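Local coordinates for protein predicted protease of the collagenase family (Methanopyrus kandleri, PDB 5D88) that binds zinc and probably acts as a peptidase of the U32 family, built on a TIM barrel, at residues S101-L106 / T131-T136; D97-L102 / D122-E127. One frame throughout, in Å; residues are numbered along the deposited sequence.

How the contacts relate
Contacts 1 and 2 join the same two neighbours on the outside of the TIM barrel, helix 98-113 and helix 123-132, and their centres lie about 8 Å apart. Contact 2 (97-102 with 122-127) pairs the N-terminal parts of both helices; contact 1 (101-106 with 131-136) lies farther along each and includes the turn that leads toward strand 136-139. Ser101 and Leu102 belong to both. The two meet where Glu132 CG lies 4.0 Å from Tyr99 OH. The zinc ion bound by Cys88 and His209 is nearer to contact 2, about 13 Å from the Leu125 side chain, whereas contact 1 lies away from that site.

Contact 1: residues S101-L106 / T131-T136; sequences SLRSTL and TEYDLT
Arg103 and Tyr133 meet because each carries its CG anti to the carbonyl carbon, with chi1 at -63° in Arg103 and much the same in Tyr133, and because the arginine chain then bends at both chi2 and chi3. This folding lays the guanidinium beside the phenol end of the tyrosine. Arg103 NE donates to Tyr133 OH over 2.9 Å in a nearly straight bond, 169° at the hydrogen, with the oxygen close to the guanidinium plane. The two flat groups stand almost perpendicular, their planes 84° apart. On one face of the guanidinium lies the aliphatic part of Glu132: its CB sits over the centre, and its CG is 3.8 Å from Arg103 NH1. Although the carboxylate is turned nearly parallel to the guanidinium, Glu132 OE1 remains 4.3 Å from Arg103 NH1 and well out of that plane, so the opposite charges are near without forming a salt bridge. Leu106 approaches the tyrosine over a face of its ring; Leu106 CB makes a CH-pi contact 3.9 Å from the Tyr133 centroid, and Leu106 CD1 touches Tyr133 CE1 at 3.7 Å. One turn later in helix 98-113, Asp107 OD1 is hydrogen-bonded to the same phenol oxygen, and one turn earlier Tyr99 OH is hydrogen-bonded to Arg103 NH1. Tyr133, the first residue beyond helix 123-132, is thereby fastened to the adjacent helix by both ring and hydroxyl. With Arg103 and Asp107 both gripping its oxygen and Leu106 against its ring, the phenol is probably restrained in rotation, and the two opposite charges would probably polarise its hydroxyl.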
ATOM      1  N   SER A 101      22.232   0.959   6.764  1.00 35.43           N
ATOM      2  CA  SER A 101      21.955   1.510   5.434  1.00 34.39           C
ATOM      3  C   SER A 101      21.049   2.719   5.521  1.00 32.15           C
ATOM      4  O   SER A 101      21.250   3.711   4.810  1.00 32.65           O
ATOM      5  CB  SER A 101      21.297   0.470   4.526  1.00 40.67           C
ATOM      6  OG  SER A 101      22.184  -0.594   4.275  1.00 46.35           O
ATOM      7  N   LEU A 102      20.018   2.631   6.357  1.00 31.91           N
ATOM      8  CA  LEU A 102      19.089   3.739   6.524  1.00 33.43           C
ATOM      9  C   LEU A 102      19.794   4.952   7.108  1.00 31.08           C
ATOM     10  O   LEU A 102      19.629   6.073   6.624  1.00 30.14           O
ATOM     11  CB  LEU A 102      17.929   3.307   7.418  1.00 33.09           C
ATOM     12  CG  LEU A 102      16.929   4.395   7.784  1.00 35.94           C
ATOM     13  CD1 LEU A 102      16.327   5.024   6.507  1.00 40.03           C
ATOM     14  CD2 LEU A 102      15.853   3.814   8.667  1.00 37.02           C
ATOM     15  N   ARG A 103      20.596   4.746   8.154  1.00 29.27           N
ATOM     16  CA  ARG A 103      21.287   5.873   8.759  1.00 29.35           C
ATOM     17  C   ARG A 103      22.275   6.485   7.780  1.00 30.23           C
ATOM     18  O   ARG A 103      22.460   7.705   7.763  1.00 31.52           O
ATOM     19  CB  ARG A 103      22.004   5.443  10.045  1.00 29.33           C
ATOM     20  CG  ARG A 103      21.088   4.946  11.146  1.00 31.25           C
ATOM     21  CD  ARG A 103      20.187   6.053  11.679  1.00 31.53           C
ATOM     22  NE  ARG A 103      20.975   7.209  12.077  1.00 33.77           N
ATOM     23  CZ  ARG A 103      21.466   7.402  13.297  1.00 36.02           C
ATOM     24  NH1 ARG A 103      21.229   6.534  14.275  1.00 36.25           N
ATOM     25  NH2 ARG A 103      22.191   8.477  13.546  1.00 40.03           N
ATOM     26  N   SER A 104      22.934   5.658   6.960  1.00 31.53           N
ATOM     27  CA  SER A 104      23.830   6.216   5.951  1.00 33.27           C
ATOM     28  C   SER A 104      23.078   7.130   4.993  1.00 31.37           C
ATOM     29  O   SER A 104      23.576   8.201   4.617  1.00 32.93           O
ATOM     30  CB  SER A 104      24.510   5.107   5.166  1.00 38.78           C
ATOM     31  OG  SER A 104      25.507   5.680   4.374  1.00 45.30           O
ATOM     32  N   THR A 105      21.894   6.704   4.564  1.00 30.50           N
ATOM     33  CA  THR A 105      21.062   7.516   3.673  1.00 29.79           C
ATOM     34  C   THR A 105      20.641   8.821   4.346  1.00 30.30           C
ATOM     35  O   THR A 105      20.747   9.902   3.755  1.00 30.59           O
ATOM     36  CB  THR A 105      19.843   6.701   3.234  1.00 31.78           C
ATOM     37  OG1 THR A 105      20.280   5.598   2.439  1.00 34.21           O
ATOM     38  CG2 THR A 105      18.858   7.536   2.388  1.00 32.96           C
ATOM     39  N   LEU A 106      20.170   8.745   5.592  1.00 29.49           N
ATOM     40  CA  LEU A 106      19.746   9.967   6.258  1.00 29.54           C
ATOM     41  C   LEU A 106      20.928  10.888   6.527  1.00 31.60           C
ATOM     42  O   LEU A 106      20.779  12.108   6.443  1.00 31.62           O
ATOM     43  CB  LEU A 106      18.998   9.634   7.543  1.00 28.75           C
ATOM     44  CG  LEU A 106      17.774   8.751   7.298  1.00 29.03           C
ATOM     45  CD1 LEU A 106      17.084   8.433   8.593  1.00 30.76           C
ATOM     46  CD2 LEU A 106      16.813   9.403   6.336  1.00 29.81           C
ATOM     47  N   THR A 131      13.639  10.843  15.809  1.00 30.78           N
ATOM     48  CA  THR A 131      14.433  10.512  16.984  1.00 30.92           C
ATOM     49  C   THR A 131      15.891  10.931  16.835  1.00 30.57           C
ATOM     50  O   THR A 131      16.480  11.464  17.780  1.00 34.41           O
ATOM     51  CB  THR A 131      14.325   9.019  17.265  1.00 31.39           C
ATOM     52  OG1 THR A 131      12.963   8.721  17.572  1.00 34.96           O
ATOM     53  CG2 THR A 131      15.166   8.628  18.451  1.00 32.40           C
ATOM     54  N   GLU A 132      16.502  10.686  15.678  1.00 29.75           N
ATOM     55  CA  GLU A 132      17.954  10.779  15.547  1.00 31.05           C
ATOM     56  C   GLU A 132      18.460  12.005  14.795  1.00 31.19           C
ATOM     57  O   GLU A 132      19.677  12.268  14.829  1.00 31.99           O
ATOM     58  CB  GLU A 132      18.494   9.511  14.856  1.00 30.57           C
ATOM     59  CG  GLU A 132      18.099   8.193  15.551  1.00 28.70           C
ATOM     60  CD  GLU A 132      18.678   8.052  16.944  1.00 30.19           C
ATOM     61  OE1 GLU A 132      19.436   8.932  17.368  1.00 35.08           O
ATOM     62  OE2 GLU A 132      18.363   7.062  17.635  1.00 29.72           O
ATOM     63  N   TYR A 133      17.587  12.746  14.112  1.00 32.85           N
ATOM     64  CA  TYR A 133      17.983  13.872  13.280  1.00 32.37           C
ATOM     65  C   TYR A 133      17.234  15.119  13.729  1.00 33.97           C
ATOM     66  O   TYR A 133      16.371  15.071  14.610  1.00 34.59           O
ATOM     67  CB  TYR A 133      17.748  13.561  11.785  1.00 32.17           C
ATOM     68  CG  TYR A 133      18.683  12.472  11.325  1.00 31.37           C
ATOM     69  CD1 TYR A 133      18.352  11.142  11.513  1.00 32.22           C
ATOM     70  CD2 TYR A 133      19.930  12.768  10.778  1.00 32.79           C
ATOM     71  CE1 TYR A 133      19.218  10.125  11.152  1.00 31.13           C
ATOM     72  CE2 TYR A 133      20.798  11.760  10.403  1.00 33.82           C
ATOM     73  CZ  TYR A 133      20.433  10.434  10.602  1.00 33.68           C
ATOM     74  OH  TYR A 133      21.277   9.397  10.270  1.00 33.09           O
ATOM     75  N   ASP A 134      17.600  16.245  13.124  1.00 36.06           N
ATOM     76  CA  ASP A 134      17.010  17.551  13.413  1.00 36.69           C
ATOM     77  C   ASP A 134      16.525  18.190  12.121  1.00 36.64           C
ATOM     78  O   ASP A 134      16.822  19.339  11.808  1.00 42.44           O
ATOM     79  CB  ASP A 134      18.017  18.454  14.109  1.00 41.18           C
ATOM     80  CG  ASP A 134      17.408  19.734  14.603  1.00 47.59           C
ATOM     81  OD1 ASP A 134      16.190  19.765  14.860  1.00 50.52           O
ATOM     82  OD2 ASP A 134      18.160  20.721  14.742  1.00 50.66           O
ATOM     83  N   LEU A 135      15.815  17.409  11.335  1.00 34.20           N
ATOM     84  CA  LEU A 135      15.211  17.810  10.072  1.00 34.61           C
ATOM     85  C   LEU A 135      13.700  17.902  10.251  1.00 34.50           C
ATOM     86  O   LEU A 135      13.126  17.244  11.129  1.00 35.12           O
ATOM     87  CB  LEU A 135      15.540  16.783   8.978  1.00 36.44           C
ATOM     88  CG  LEU A 135      17.010  16.518   8.702  1.00 40.33           C
ATOM     89  CD1 LEU A 135      17.229  15.330   7.783  1.00 41.85           C
ATOM     90  CD2 LEU A 135      17.610  17.747   8.106  1.00 42.88           C
ATOM     91  N   THR A 136      13.049  18.701   9.400  1.00 32.50           N
ATOM     92  CA  THR A 136      11.592  18.697   9.344  1.00 29.74           C
ATOM     93  C   THR A 136      11.119  17.357   8.800  1.00 28.68           C
ATOM     94  O   THR A 136      11.535  16.946   7.716  1.00 30.32           O
ATOM     95  CB  THR A 136      11.062  19.821   8.440  1.00 31.19           C
ATOM     96  OG1 THR A 136      11.616  21.069   8.828  1.00 33.26           O
ATOM     97  CG2 THR A 136       9.548  19.919   8.537  1.00 33.06           C
TER

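Contact 2: residues D97-L102 / D122-E127; sequences DGYPSL and DPYLVE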
ATOM      1  N   ASP A  97      21.785  -5.359   8.223  1.00 58.90           N
ATOM      2  CA  ASP A  97      22.309  -4.238   7.449  1.00 57.74           C
ATOM      3  C   ASP A  97      21.303  -3.113   7.281  1.00 50.01           C
ATOM      4  O   ASP A  97      21.702  -1.998   6.939  1.00 49.63           O
ATOM      5  CB  ASP A  97      22.720  -4.681   6.048  1.00 67.79           C
ATOM      6  CG  ASP A  97      23.868  -5.645   6.057  1.00 78.80           C
ATOM      7  OD1 ASP A  97      24.544  -5.757   7.101  1.00 81.98           O
ATOM      8  OD2 ASP A  97      24.099  -6.289   5.008  1.00 82.76           O
ATOM      9  N   GLY A  98      20.013  -3.380   7.466  1.00 43.45           N
ATOM     10  CA  GLY A  98      19.015  -2.383   7.122  1.00 40.07           C
ATOM     11  C   GLY A  98      19.165  -1.089   7.899  1.00 38.12           C
ATOM     12  O   GLY A  98      19.050   0.003   7.327  1.00 36.79           O
ATOM     13  N   TYR A  99      19.398  -1.183   9.217  1.00 35.31           N
ATOM     14  CA  TYR A  99      19.483   0.049  10.003  1.00 34.79           C
ATOM     15  C   TYR A  99      20.710   0.863   9.627  1.00 32.72           C
ATOM     16  O   TYR A  99      20.569   2.072   9.382  1.00 31.17           O
ATOM     17  CB  TYR A  99      19.422  -0.258  11.501  1.00 35.80           C
ATOM     18  CG  TYR A  99      19.351   0.992  12.348  1.00 34.13           C
ATOM     19  CD1 TYR A  99      18.157   1.669  12.510  1.00 33.42           C
ATOM     20  CD2 TYR A  99      20.477   1.508  12.972  1.00 34.40           C
ATOM     21  CE1 TYR A  99      18.082   2.822  13.277  1.00 33.30           C
ATOM     22  CE2 TYR A  99      20.408   2.665  13.739  1.00 33.28           C
ATOM     23  CZ  TYR A  99      19.200   3.318  13.888  1.00 33.31           C
ATOM     24  OH  TYR A  99      19.093   4.477  14.649  1.00 33.59           O
ATOM     25  N   PRO A 100      21.914   0.297   9.544  1.00 34.60           N
ATOM     26  CA  PRO A 100      23.048   1.114   9.080  1.00 34.98           C
ATOM     27  C   PRO A 100      22.844   1.706   7.696  1.00 35.17           C
ATOM     28  O   PRO A 100      23.260   2.851   7.462  1.00 33.17           O
ATOM     29  CB  PRO A 100      24.224   0.127   9.109  1.00 38.27           C
ATOM     30  CG  PRO A 100      23.846  -0.881  10.119  1.00 39.71           C
ATOM     31  CD  PRO A 100      22.348  -1.017  10.049  1.00 38.19           C
ATOM     32  N   SER A 101      22.232   0.959   6.764  1.00 35.43           N
ATOM     33  CA  SER A 101      21.955   1.510   5.434  1.00 34.39           C
ATOM     34  C   SER A 101      21.049   2.719   5.521  1.00 32.15           C
ATOM     35  O   SER A 101      21.250   3.711   4.810  1.00 32.65           O
ATOM     36  CB  SER A 101      21.297   0.470   4.526  1.00 40.67           C
ATOM     37  OG  SER A 101      22.184  -0.594   4.275  1.00 46.35           O
ATOM     38  N   LEU A 102      20.018   2.631   6.357  1.00 31.91           N
ATOM     39  CA  LEU A 102      19.089   3.739   6.524  1.00 33.43           C
ATOM     40  C   LEU A 102      19.794   4.952   7.108  1.00 31.08           C
ATOM     41  O   LEU A 102      19.629   6.073   6.624  1.00 30.14           O
ATOM     42  CB  LEU A 102      17.929   3.307   7.418  1.00 33.09           C
ATOM     43  CG  LEU A 102      16.929   4.395   7.784  1.00 35.94           C
ATOM     44  CD1 LEU A 102      16.327   5.024   6.507  1.00 40.03           C
ATOM     45  CD2 LEU A 102      15.853   3.814   8.667  1.00 37.02           C
ATOM     46  N   ASP A 122       7.083   5.977   4.943  1.00 23.05           N
ATOM     47  CA  ASP A 122       7.245   4.801   5.769  1.00 23.91           C
ATOM     48  C   ASP A 122       7.259   5.201   7.237  1.00 23.73           C
ATOM     49  O   ASP A 122       8.096   6.015   7.636  1.00 23.62           O
ATOM     50  CB  ASP A 122       8.540   4.116   5.344  1.00 24.61           C
ATOM     51  CG  ASP A 122       8.783   2.754   6.012  1.00 28.72           C
ATOM     52  OD1 ASP A 122       8.177   2.424   7.028  1.00 29.96           O
ATOM     53  OD2 ASP A 122       9.632   1.998   5.482  1.00 30.12           O
ATOM     54  N   PRO A 123       6.346   4.680   8.056  1.00 23.52           N
ATOM     55  CA  PRO A 123       6.326   5.017   9.486  1.00 24.80           C
ATOM     56  C   PRO A 123       7.642   4.775  10.203  1.00 25.60           C
ATOM     57  O   PRO A 123       7.989   5.474  11.174  1.00 25.50           O
ATOM     58  CB  PRO A 123       5.239   4.084  10.035  1.00 28.10           C
ATOM     59  CG  PRO A 123       4.452   3.641   8.924  1.00 27.51           C
ATOM     60  CD  PRO A 123       5.269   3.747   7.684  1.00 24.08           C
ATOM     61  N   TYR A 124       8.384   3.768   9.777  1.00 25.81           N
ATOM     62  CA  TYR A 124       9.655   3.506  10.437  1.00 26.58           C
ATOM     63  C   TYR A 124      10.645   4.635  10.172  1.00 26.82           C
ATOM     64  O   TYR A 124      11.405   5.026  11.069  1.00 26.29           O
ATOM     65  CB  TYR A 124      10.182   2.157   9.959  1.00 28.23           C
ATOM     66  CG  TYR A 124      11.485   1.701  10.540  1.00 30.29           C
ATOM     67  CD1 TYR A 124      11.726   1.735  11.909  1.00 31.15           C
ATOM     68  CD2 TYR A 124      12.470   1.179   9.719  1.00 34.83           C
ATOM     69  CE1 TYR A 124      12.925   1.262  12.428  1.00 35.09           C
ATOM     70  CE2 TYR A 124      13.671   0.725  10.232  1.00 36.45           C
ATOM     71  CZ  TYR A 124      13.884   0.766  11.581  1.00 36.73           C
ATOM     72  OH  TYR A 124      15.074   0.306  12.075  1.00 42.47           O
ATOM     73  N   LEU A 125      10.654   5.167   8.940  1.00 25.47           N
ATOM     74  CA  LEU A 125      11.514   6.305   8.632  1.00 26.36           C
ATOM     75  C   LEU A 125      11.107   7.538   9.420  1.00 26.33           C
ATOM     76  O   LEU A 125      11.967   8.320   9.837  1.00 27.77           O
ATOM     77  CB  LEU A 125      11.485   6.626   7.144  1.00 27.77           C
ATOM     78  CG  LEU A 125      12.612   6.023   6.349  1.00 33.37           C
ATOM     79  CD1 LEU A 125      12.566   4.488   6.472  1.00 33.73           C
ATOM     80  CD2 LEU A 125      12.476   6.506   4.930  1.00 35.87           C
ATOM     81  N   VAL A 126       9.800   7.773   9.565  1.00 26.02           N
ATOM     82  CA  VAL A 126       9.331   8.888  10.386  1.00 26.40           C
ATOM     83  C   VAL A 126       9.960   8.802  11.763  1.00 27.02           C
ATOM     84  O   VAL A 126      10.484   9.784  12.302  1.00 27.46           O
ATOM     85  CB  VAL A 126       7.790   8.880  10.483  1.00 25.70           C
ATOM     86  CG1 VAL A 126       7.297   9.925  11.482  1.00 28.45           C
ATOM     87  CG2 VAL A 126       7.148   9.130   9.111  1.00 26.38           C
ATOM     88  N   GLU A 127       9.897   7.617  12.357  1.00 27.00           N
ATOM     89  CA  GLU A 127      10.376   7.436  13.720  1.00 28.31           C
ATOM     90  C   GLU A 127      11.885   7.660  13.815  1.00 28.28           C
ATOM     91  O   GLU A 127      12.371   8.344  14.729  1.00 29.19           O
ATOM     92  CB  GLU A 127       9.979   6.036  14.194  1.00 34.58           C
ATOM     93  CG  GLU A 127      10.056   5.802  15.668  1.00 45.35           C
ATOM     94  CD  GLU A 127       9.443   4.459  16.030  1.00 52.22           C
ATOM     95  OE1 GLU A 127       9.717   3.459  15.321  1.00 53.60           O
ATOM     96  OE2 GLU A 127       8.667   4.410  16.996  1.00 55.88           O
TER
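Two successive helices on the outer layer of a TIM barrel, 98-113 and 123-132, pack here through their first turns, where the short axes are 12.4 Å apart and inclined by 63°. At that separation the space is bridged by side chains. Leu102, with CG anti to the backbone N (chi1 175°), extends across and divides its methyls: Leu102 CD1 lies 3.8 Å from Leu125 CD1, and Leu102 CD2 is 4.1 Å from Tyr124 CE2. An alanine in place of Leu102 would probably open a gap between the helices and leave Leu125 CD1 and the Tyr124 ring without this apolar neighbour. Beside it, Tyr124 OH reaches the edge of the Tyr99 ring, 3.4 Å from Tyr99 CD1, the two side chains crossing at about a right angle. The tyrosine's own turn is capped: Asp122, at the N-cap, accepts from Tyr124 N through OD1 at 3.1 Å, met from above the carboxylate plane. Its OD1 also bonds Tyr225 OH of the second subunit, and its OD2 binds His93 NE2. Farther round helix 123-132, Val126 packs against helix 148-157, so the helix lies between 98-113 and 148-157 in the barrel's outer layer, following strand 117-120.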